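Kinectin 1 (Kinesin receptor) (Legionella pneumophila, PDB 4MU6) is a Legionella effector, LegC3, of undetermined molecular function, whose N-terminal coiled-coil region forms the long, mostly helical rod of this structure. Local coordinates at residues T110-Q115 against S175-E180; T117-L122 against E168-I173. All coordinates share one frame; numbering follows the deposited sequence.

Interaction 1. Residues T110-Q115 against S175-E180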
loop_
_atom_site.group_PDB
_atom_site.type_symbol
_atom_site.label_atom_id
_atom_site.label_comp_id
_atom_site.label_asym_id
_atom_site.label_seq_id
_atom_site.Cartn_x
_atom_site.Cartn_y
_atom_site.Cartn_z
ATOM N N THR A 110 -41.469 -0.514 39.393
ATOM C CA THR A 110 -42.670 -1.256 39.765
ATOM C C THR A 110 -42.382 -2.351 40.809
ATOM O O THR A 110 -43.091 -2.465 41.814
ATOM C CB THR A 110 -43.341 -1.856 38.535
ATOM O OG1 THR A 110 -43.831 -0.788 37.722
ATOM C CG2 THR A 110 -44.497 -2.771 38.926
ATOM N N GLN A 111 -41.334 -3.134 40.569
ATOM C CA GLN A 111 -40.930 -4.200 41.476
ATOM C C GLN A 111 -40.604 -3.643 42.854
ATOM O O GLN A 111 -41.075 -4.166 43.867
ATOM C CB GLN A 111 -39.704 -4.935 40.933
ATOM C CG GLN A 111 -40.000 -5.799 39.725
ATOM C CD GLN A 111 -38.737 -6.249 39.003
ATOM O OE1 GLN A 111 -38.022 -5.442 38.384
ATOM N NE2 GLN A 111 -38.450 -7.540 39.090
ATOM N N ILE A 112 -39.786 -2.594 42.884
ATOM C CA ILE A 112 -39.425 -1.967 44.140
ATOM C C ILE A 112 -40.666 -1.519 44.910
ATOM O O ILE A 112 -40.785 -1.785 46.100
ATOM C CB ILE A 112 -38.464 -0.799 43.923
ATOM C CG1 ILE A 112 -37.085 -1.354 43.575
ATOM C CG2 ILE A 112 -38.400 0.079 45.184
ATOM C CD1 ILE A 112 -36.141 -0.335 42.953
ATOM N N SER A 113 -41.591 -0.864 44.213
ATOM C CA SER A 113 -42.852 -0.427 44.805
ATOM C C SER A 113 -43.634 -1.606 45.381
ATOM O O SER A 113 -44.080 -1.561 46.525
ATOM C CB SER A 113 -43.691 0.315 43.760
ATOM O OG SER A 113 -45.066 0.294 44.092
ATOM N N GLU A 114 -43.768 -2.663 44.585
ATOM C CA GLU A 114 -44.404 -3.914 44.997
ATOM C C GLU A 114 -43.774 -4.522 46.255
ATOM O O GLU A 114 -44.474 -4.863 47.214
ATOM C CB GLU A 114 -44.342 -4.945 43.860
ATOM C CG GLU A 114 -45.304 -4.709 42.703
ATOM C CD GLU A 114 -45.084 -5.687 41.545
ATOM O OE1 GLU A 114 -43.953 -6.209 41.409
ATOM O OE2 GLU A 114 -46.036 -5.937 40.770
ATOM N N GLN A 115 -42.455 -4.668 46.242
ATOM C CA GLN A 115 -41.742 -5.234 47.381
ATOM C C GLN A 115 -41.939 -4.370 48.620
ATOM O O GLN A 115 -42.118 -4.885 49.735
ATOM C CB GLN A 115 -40.245 -5.356 47.084
ATOM C CG GLN A 115 -39.885 -6.348 45.974
ATOM C CD GLN A 115 -40.371 -7.762 46.245
ATOM O OE1 GLN A 115 -40.218 -8.287 47.352
ATOM N NE2 GLN A 115 -40.969 -8.386 45.233
ATOM N N SER A 175 -31.362 -5.922 45.987
ATOM C CA SER A 175 -30.904 -6.555 44.762
ATOM C C SER A 175 -31.444 -5.822 43.542
ATOM O O SER A 175 -30.744 -5.672 42.544
ATOM C CB SER A 175 -31.331 -8.023 44.721
ATOM O OG SER A 175 -32.717 -8.135 44.459
ATOM N N LEU A 176 -32.688 -5.360 43.638
ATOM C CA LEU A 176 -33.298 -4.573 42.580
ATOM C C LEU A 176 -32.536 -3.276 42.344
ATOM O O LEU A 176 -32.296 -2.898 41.196
ATOM C CB LEU A 176 -34.763 -4.288 42.909
ATOM C CG LEU A 176 -35.663 -5.522 42.789
ATOM C CD1 LEU A 176 -36.985 -5.334 43.555
ATOM C CD2 LEU A 176 -35.915 -5.828 41.324
ATOM N N PHE A 177 -32.161 -2.595 43.425
ATOM C CA PHE A 177 -31.392 -1.358 43.300
ATOM C C PHE A 177 -30.031 -1.628 42.662
ATOM O O PHE A 177 -29.555 -0.814 41.868
ATOM C CB PHE A 177 -31.224 -0.636 44.645
ATOM C CG PHE A 177 -32.406 0.256 45.024
ATOM C CD1 PHE A 177 -32.689 1.413 44.306
ATOM C CD2 PHE A 177 -33.215 -0.055 46.114
ATOM C CE1 PHE A 177 -33.773 2.232 44.654
ATOM C CE2 PHE A 177 -34.298 0.766 46.474
ATOM C CZ PHE A 177 -34.575 1.904 45.746
ATOM N N GLU A 178 -29.411 -2.758 43.012
ATOM C CA GLU A 178 -28.169 -3.173 42.361
ATOM C C GLU A 178 -28.400 -3.558 40.897
ATOM O O GLU A 178 -27.559 -3.295 40.030
ATOM C CB GLU A 178 -27.533 -4.351 43.094
ATOM C CG GLU A 178 -26.133 -4.654 42.599
ATOM C CD GLU A 178 -25.504 -5.862 43.274
ATOM O OE1 GLU A 178 -26.114 -6.398 44.226
ATOM O OE2 GLU A 178 -24.399 -6.270 42.843
ATOM N N GLN A 179 -29.538 -4.193 40.628
ATOM C CA GLN A 179 -29.889 -4.568 39.267
ATOM C C GLN A 179 -29.995 -3.306 38.422
ATOM O O GLN A 179 -29.522 -3.256 37.272
ATOM C CB GLN A 179 -31.219 -5.325 39.241
ATOM C CG GLN A 179 -31.575 -5.892 37.874
ATOM C CD GLN A 179 -30.675 -7.061 37.481
ATOM O OE1 GLN A 179 -30.581 -8.054 38.201
ATOM N NE2 GLN A 179 -30.010 -6.943 36.333
ATOM N N GLU A 180 -30.599 -2.276 39.009
ATOM C CA GLU A 180 -30.805 -1.018 38.301
ATOM C C GLU A 180 -29.492 -0.353 37.876
ATOM O O GLU A 180 -29.287 -0.049 36.699
ATOM C CB GLU A 180 -31.635 -0.054 39.148
ATOM C CG GLU A 180 -31.913 1.282 38.474
ATOM C CD GLU A 180 -32.910 2.136 39.257
ATOM O OE1 GLU A 180 -32.583 2.547 40.393
ATOM O OE2 GLU A 180 -34.022 2.388 38.738
#
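Leu176 packs against Gln111, Ile112 and Gln115 through CB and both terminal methyls. Its CB lies 3.8 Å from Ile112 CG1, the two side chains lying alongside and pointing opposite ways. Leu176 CD1 touches both glutamines, Gln111 CB at 3.8 Å and Gln115 CG at 3.9 Å; Leu176 CD2 lies against the Gln111 amide, 3.6 Å from OE1. In Ile112, CD1 is anti to CA (chi2 163°), and this methyl sits over the centre of the Phe177 ring, 3.9 Å from the centroid and only 11° off the normal, a CH-pi contact made over the face. No hydrogen bond joins the two segments; the contact is van der Waals packing, in part against the Gln111 amide, plus the CH-pi contact. Farther out, Gln115 bends at chi2 and its OE1 has a probable hydrogen bond from Arg169. Gln179 and Glu180 touch Ile108, the first residue of helix 108-127, and respectively Glu104 and Leu105 at the end of helix 43-105. The axes run nearly antiparallel, 170° apart and 10.3 Å at closest approach, with Ile112 and Leu176 facing each other, as in an antiparallel helical hairpin of a coiled-coil domain.

Interaction 2. Residues T117-L122 against E168-I173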
loop_
_atom_site.group_PDB
_atom_site.type_symbol
_atom_site.label_atom_id
_atom_site.label_comp_id
_atom_site.label_asym_id
_atom_site.label_seq_id
_atom_site.Cartn_x
_atom_site.Cartn_y
_atom_site.Cartn_z
ATOM N N THR A 117 -44.381 -2.284 49.359
ATOM C CA THR A 117 -45.749 -2.424 49.818
ATOM C C THR A 117 -45.899 -3.685 50.650
ATOM O O THR A 117 -46.439 -3.649 51.757
ATOM C CB THR A 117 -46.696 -2.471 48.619
ATOM O OG1 THR A 117 -46.738 -1.167 48.025
ATOM C CG2 THR A 117 -48.090 -2.899 49.041
ATOM N N GLU A 118 -45.408 -4.801 50.128
ATOM C CA GLU A 118 -45.417 -6.036 50.903
ATOM C C GLU A 118 -44.576 -5.893 52.175
ATOM O O GLU A 118 -44.931 -6.431 53.229
ATOM C CB GLU A 118 -44.912 -7.215 50.061
ATOM C CG GLU A 118 -45.744 -7.503 48.812
ATOM C CD GLU A 118 -47.035 -8.266 49.099
ATOM O OE1 GLU A 118 -47.468 -8.318 50.275
ATOM O OE2 GLU A 118 -47.616 -8.822 48.136
ATOM N N LEU A 119 -43.463 -5.171 52.082
ATOM C CA LEU A 119 -42.595 -4.994 53.245
ATOM C C LEU A 119 -43.320 -4.179 54.324
ATOM O O LEU A 119 -43.184 -4.443 55.522
ATOM C CB LEU A 119 -41.289 -4.313 52.843
ATOM C CG LEU A 119 -40.320 -3.937 53.958
ATOM C CD1 LEU A 119 -40.003 -5.135 54.855
ATOM C CD2 LEU A 119 -39.055 -3.355 53.346
ATOM N N ARG A 120 -44.105 -3.199 53.882
ATOM C CA ARG A 120 -44.852 -2.332 54.789
ATOM C C ARG A 120 -45.937 -3.094 55.541
ATOM O O ARG A 120 -46.138 -2.890 56.735
ATOM C CB ARG A 120 -45.467 -1.159 54.023
ATOM C CG ARG A 120 -44.876 0.198 54.393
ATOM C CD ARG A 120 -45.532 1.337 53.617
ATOM N NE ARG A 120 -45.115 1.380 52.220
ATOM C CZ ARG A 120 -45.906 1.099 51.185
ATOM N NH1 ARG A 120 -47.175 0.751 51.381
ATOM N NH2 ARG A 120 -45.430 1.171 49.948
ATOM N N LEU A 121 -46.649 -3.953 54.828
ATOM C CA LEU A 121 -47.625 -4.833 55.447
ATOM C C LEU A 121 -46.965 -5.775 56.471
ATOM O O LEU A 121 -47.522 -6.022 57.537
ATOM C CB LEU A 121 -48.354 -5.626 54.361
ATOM C CG LEU A 121 -49.438 -6.607 54.784
ATOM C CD1 LEU A 121 -50.622 -5.890 55.406
ATOM C CD2 LEU A 121 -49.859 -7.441 53.576
ATOM N N LEU A 122 -45.778 -6.295 56.157
ATOM C CA LEU A 122 -45.072 -7.152 57.104
ATOM C C LEU A 122 -44.722 -6.411 58.398
ATOM O O LEU A 122 -44.817 -6.989 59.489
ATOM C CB LEU A 122 -43.808 -7.749 56.496
ATOM C CG LEU A 122 -43.974 -8.784 55.384
ATOM C CD1 LEU A 122 -42.617 -9.094 54.818
ATOM C CD2 LEU A 122 -44.652 -10.059 55.899
ATOM N N GLU A 168 -36.080 -11.244 53.840
ATOM C CA GLU A 168 -36.134 -11.579 52.424
ATOM C C GLU A 168 -36.591 -10.399 51.564
ATOM O O GLU A 168 -36.024 -10.166 50.492
ATOM C CB GLU A 168 -36.999 -12.818 52.153
ATOM C CG GLU A 168 -36.967 -13.242 50.669
ATOM C CD GLU A 168 -37.697 -14.556 50.377
ATOM O OE1 GLU A 168 -38.488 -15.023 51.237
ATOM O OE2 GLU A 168 -37.477 -15.120 49.273
ATOM N N ARG A 169 -37.593 -9.652 52.028
ATOM C CA ARG A 169 -38.069 -8.493 51.273
ATOM C C ARG A 169 -36.955 -7.468 51.093
ATOM O O ARG A 169 -36.781 -6.908 50.003
ATOM C CB ARG A 169 -39.261 -7.819 51.957
ATOM C CG ARG A 169 -40.542 -8.632 51.954
ATOM C CD ARG A 169 -41.075 -8.833 50.553
ATOM N NE ARG A 169 -42.248 -9.705 50.545
ATOM C CZ ARG A 169 -42.948 -9.995 49.454
ATOM N NH1 ARG A 169 -42.578 -9.481 48.306
ATOM N NH2 ARG A 169 -44.013 -10.793 49.512
ATOM N N GLU A 170 -36.207 -7.223 52.166
ATOM C CA GLU A 170 -35.153 -6.206 52.148
ATOM C C GLU A 170 -33.982 -6.578 51.247
ATOM O O GLU A 170 -33.400 -5.716 50.581
ATOM C CB GLU A 170 -34.645 -5.918 53.563
ATOM C CG GLU A 170 -35.668 -5.255 54.467
ATOM C CD GLU A 170 -35.054 -4.731 55.758
ATOM O OE1 GLU A 170 -34.641 -5.555 56.613
ATOM O OE2 GLU A 170 -34.989 -3.490 55.917
ATOM N N ILE A 171 -33.622 -7.854 51.238
ATOM C CA ILE A 171 -32.570 -8.326 50.345
ATOM C C ILE A 171 -33.041 -8.185 48.899
ATOM O O ILE A 171 -32.272 -7.805 48.007
ATOM C CB ILE A 171 -32.157 -9.786 50.662
ATOM C CG1 ILE A 171 -31.381 -9.846 51.989
ATOM C CG2 ILE A 171 -31.306 -10.364 49.531
ATOM C CD1 ILE A 171 -31.153 -11.260 52.557
ATOM N N LYS A 172 -34.316 -8.481 48.666
ATOM C CA LYS A 172 -34.850 -8.407 47.316
ATOM C C LYS A 172 -34.793 -6.963 46.819
ATOM O O LYS A 172 -34.405 -6.706 45.684
ATOM C CB LYS A 172 -36.272 -8.967 47.246
ATOM C CG LYS A 172 -36.939 -8.838 45.867
ATOM C CD LYS A 172 -36.089 -9.448 44.748
ATOM C CE LYS A 172 -36.853 -9.429 43.433
ATOM N NZ LYS A 172 -36.080 -9.953 42.277
ATOM N N ILE A 173 -35.145 -6.028 47.695
ATOM C CA ILE A 173 -35.146 -4.619 47.339
ATOM C C ILE A 173 -33.724 -4.124 47.089
ATOM O O ILE A 173 -33.481 -3.359 46.149
ATOM C CB ILE A 173 -35.847 -3.783 48.430
ATOM C CG1 ILE A 173 -37.351 -4.056 48.388
ATOM C CG2 ILE A 173 -35.545 -2.314 48.273
ATOM C CD1 ILE A 173 -38.108 -3.618 49.636
#
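Arg169 stretches across the flank of helix 108-127, meeting Leu119, Leu122 and Glu118 in turn. Its CB lies 4.0 Å from Leu119 CD1, at the level where the backbones come nearest. CG follows, with Leu122 CD1 packed against it at 3.6 Å and the leucine side chain crossing at about a right angle. The arginine then bends at chi2 (-65°), which sends CD to within 4.2 Å of Glu118 CB. That same CB is centred over one face of the guanidinium, 3.5 Å from CZ. Glu118 CG is displaced away from NE, about equally near CZ, NH1 and NH2, and the carboxylate is stacked on the guanidinium with the planes 19° apart. Glu118 OE1 remains 4.3 Å from Arg169 NH2, well out of the guanidinium plane; the opposite charges probably attract, but no N-H points at the oxygen. NH1 turns instead to Gln115, its probable hydrogen-bond partner. Beside the arginine, Leu119 CD2 touches Ile173 CD1 at 3.8 Å and, in a direction roughly perpendicular to that, the CG methylene of Glu170. The two antiparallel helices cross at -156°; Leu119 and Leu122 also touch Ile166, and Leu122 reaches Leu162 and Ser165, extending the seam along helix 158-217, while Ile173 touches Gln115 and Gln116 on helix 108-127.

Overall arrangement
Interactions 1 and 2 are successive levels of one antiparallel pairing between helix 108-127 and helix 158-217, their centres 10 Å apart and both far from the centre of the elongated chain. The buried areas are almost equal, but the chemistry changes. Interaction 1 is partly buried, with buried Ile112 and Leu176, and the exposed Phe177 ring beside them; interaction 2 is a surface contact in which aliphatic packing is flanked by a stacked pair of opposite charges. Gln115 and Arg169 join the levels through a probable hydrogen bond, with Gln115 OE1 2.8 Å from Arg169 NH1, and Gln115 also packs on Ile173 and Lys172, making the seam continuous.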